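Hemin ABC transporter, periplasmic hemin-binding protein HutB (Vibrio cholerae, PDB 5KHL) probably binds heme in the periplasm and delivers it to an ABC transporter for import across the inner membrane. Local coordinates at residues K151-L156 / M203-V208. Numbering follows the deposited sequence.
Sequences KVLFLL and MQPDMV
With chi1 at -58°, the carboxylate of Asp206 stands beside its own backbone N and faces the backbone of Lys151. There OD2 of Asp206 accepts a hydrogen bond from Lys151 N at 2.7 Å, through the lone pair turned away from OD1. Lys151 O takes two bonds, from Asp206 N at 2.7 Å, tilted from the carbonyl plane, and from Met207 N at 3.2 Å, in that plane. The Asp206 carboxylate thus holds Lys151 N, and the amides of Asp206 and Met207 hold Lys151 O. The lysine side chain bends at chi3 (-80°) and lays Lys151 CD 3.6 Å from Met203 O. Lys151 NZ stays 5.3 Å from Asp206 OD2, too far for a salt bridge.

Further along, Leu153 N bonds to Met207 O at 3.1 Å, and the strands run parallel. On one face, Val152 CG2 lies alongside Met207 CB, and both side chains pack against helix 256-269. On the other face, Leu153 sets CD1 against Pro205 CG at 3.8 Å, while CD2 touches Met203 SD, the Leu153 and Met203 side chains crossing at about a right angle. Leu155 CD1 closes tightly on Val208 CG1, 3.5 Å away. Gln204, the first residue after helix 197-203, has positive phi, and its NE2 bonds to Ile201 O and Ala233 O. The chain then passes through Pro205 into strand 207-210. This helix-to-strand entry beside a parallel neighbour belongs to the C-terminal alpha/beta lobe, as in other periplasmic binding proteins of the iron-siderophore and vitamin B12 family.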
loop_
_atom_site.group_PDB
_atom_site.type_symbol
_atom_site.label_atom_id
_atom_site.label_comp_id
_atom_site.label_asym_id
_atom_site.label_seq_id
_atom_site.Cartn_x
_atom_site.Cartn_y
_atom_site.Cartn_z
ATOM N N LYS A 151 5.906 -5.782 19.832
ATOM C CA LYS A 151 5.424 -4.434 19.538
ATOM C C LYS A 151 6.189 -3.872 18.357
ATOM O O LYS A 151 7.407 -3.953 18.315
ATOM C CB LYS A 151 5.556 -3.524 20.766
ATOM C CG LYS A 151 4.596 -3.883 21.890
ATOM C CD LYS A 151 4.911 -3.135 23.167
ATOM C CE LYS A 151 6.064 -3.771 23.930
ATOM N NZ LYS A 151 6.126 -3.274 25.348
ATOM N N VAL A 152 5.452 -3.330 17.392
ATOM C CA VAL A 152 5.994 -2.852 16.122
ATOM C C VAL A 152 5.374 -1.505 15.766
ATOM O O VAL A 152 4.150 -1.352 15.779
ATOM C CB VAL A 152 5.720 -3.856 14.957
ATOM C CG1 VAL A 152 6.063 -3.229 13.581
ATOM C CG2 VAL A 152 6.501 -5.144 15.165
ATOM N N LEU A 153 6.217 -0.531 15.446
ATOM C CA LEU A 153 5.725 0.745 14.947
ATOM C C LEU A 153 6.177 0.961 13.525
ATOM O O LEU A 153 7.279 0.554 13.139
ATOM C CB LEU A 153 6.216 1.918 15.800
ATOM C CG LEU A 153 5.670 2.158 17.205
ATOM C CD1 LEU A 153 6.545 3.214 17.873
ATOM C CD2 LEU A 153 4.206 2.581 17.184
ATOM N N PHE A 154 5.330 1.631 12.755
ATOM C CA PHE A 154 5.745 2.140 11.470
ATOM C C PHE A 154 5.980 3.646 11.562
ATOM O O PHE A 154 5.092 4.395 11.954
ATOM C CB PHE A 154 4.712 1.834 10.392
ATOM C CG PHE A 154 5.085 2.374 9.046
ATOM C CD1 PHE A 154 5.805 1.608 8.161
ATOM C CD2 PHE A 154 4.737 3.664 8.681
ATOM C CE1 PHE A 154 6.150 2.117 6.923
ATOM C CE2 PHE A 154 5.076 4.174 7.459
ATOM C CZ PHE A 154 5.777 3.404 6.575
ATOM N N LEU A 155 7.183 4.074 11.190
ATOM C CA LEU A 155 7.540 5.491 11.206
ATOM C C LEU A 155 7.626 6.067 9.796
ATOM O O LEU A 155 8.278 5.513 8.901
ATOM C CB LEU A 155 8.872 5.720 11.927
ATOM C CG LEU A 155 8.949 5.366 13.412
ATOM C CD1 LEU A 155 10.335 5.665 13.922
ATOM C CD2 LEU A 155 7.892 6.095 14.235
ATOM N N LEU A 156 6.939 7.180 9.608
ATOM C CA LEU A 156 6.946 7.880 8.344
ATOM C C LEU A 156 7.901 9.028 8.531
ATOM O O LEU A 156 7.567 10.007 9.200
ATOM C CB LEU A 156 5.547 8.365 7.983
ATOM C CG LEU A 156 5.248 8.650 6.518
ATOM C CD1 LEU A 156 5.322 7.374 5.697
ATOM C CD2 LEU A 156 3.874 9.279 6.386
ATOM N N MET A 203 5.996 3.601 24.203
ATOM C CA MET A 203 5.512 2.456 23.415
ATOM C C MET A 203 6.523 1.317 23.292
ATOM O O MET A 203 6.160 0.184 22.993
ATOM C CB MET A 203 5.100 2.907 22.013
ATOM C CG MET A 203 3.871 3.762 21.992
ATOM S SD MET A 203 3.623 4.538 20.393
ATOM C CE MET A 203 2.323 5.725 20.779
ATOM N N GLN A 204 7.789 1.631 23.514
ATOM C CA GLN A 204 8.841 0.625 23.542
ATOM C C GLN A 204 8.822 -0.397 22.388
ATOM O O GLN A 204 8.874 -1.602 22.633
ATOM C CB GLN A 204 8.773 -0.112 24.876
ATOM C CG GLN A 204 9.276 0.707 26.047
ATOM C CD GLN A 204 10.767 0.977 25.957
ATOM O OE1 GLN A 204 11.586 0.097 26.219
ATOM N NE2 GLN A 204 11.123 2.191 25.571
ATOM N N PRO A 205 8.768 0.083 21.133
ATOM C CA PRO A 205 8.700 -0.868 20.018
ATOM C C PRO A 205 9.869 -1.858 20.009
ATOM O O PRO A 205 11.000 -1.486 20.339
ATOM C CB PRO A 205 8.761 0.037 18.781
ATOM C CG PRO A 205 9.493 1.258 19.252
ATOM C CD PRO A 205 9.026 1.463 20.666
ATOM N N ASP A 206 9.589 -3.107 19.653
ATOM C CA ASP A 206 10.625 -4.116 19.458
ATOM C C ASP A 206 11.189 -4.006 18.050
ATOM O O ASP A 206 12.360 -4.326 17.786
ATOM C CB ASP A 206 10.056 -5.511 19.697
ATOM C CG ASP A 206 9.473 -5.668 21.088
ATOM O OD1 ASP A 206 10.253 -5.607 22.057
ATOM O OD2 ASP A 206 8.245 -5.857 21.213
ATOM N N MET A 207 10.349 -3.534 17.140
ATOM C CA MET A 207 10.767 -3.362 15.768
ATOM C C MET A 207 10.181 -2.093 15.191
ATOM O O MET A 207 9.003 -1.785 15.383
ATOM C CB MET A 207 10.345 -4.571 14.924
ATOM C CG MET A 207 10.699 -4.434 13.443
ATOM S SD MET A 207 10.008 -5.750 12.418
ATOM C CE MET A 207 11.263 -7.011 12.615
ATOM N N VAL A 208 10.997 -1.356 14.465
ATOM C CA VAL A 208 10.465 -0.212 13.763
ATOM C C VAL A 208 10.515 -0.475 12.254
ATOM O O VAL A 208 11.523 -0.947 11.726
ATOM C CB VAL A 208 11.225 1.063 14.152
ATOM C CG1 VAL A 208 10.861 2.228 13.241
ATOM C CG2 VAL A 208 10.952 1.386 15.617
#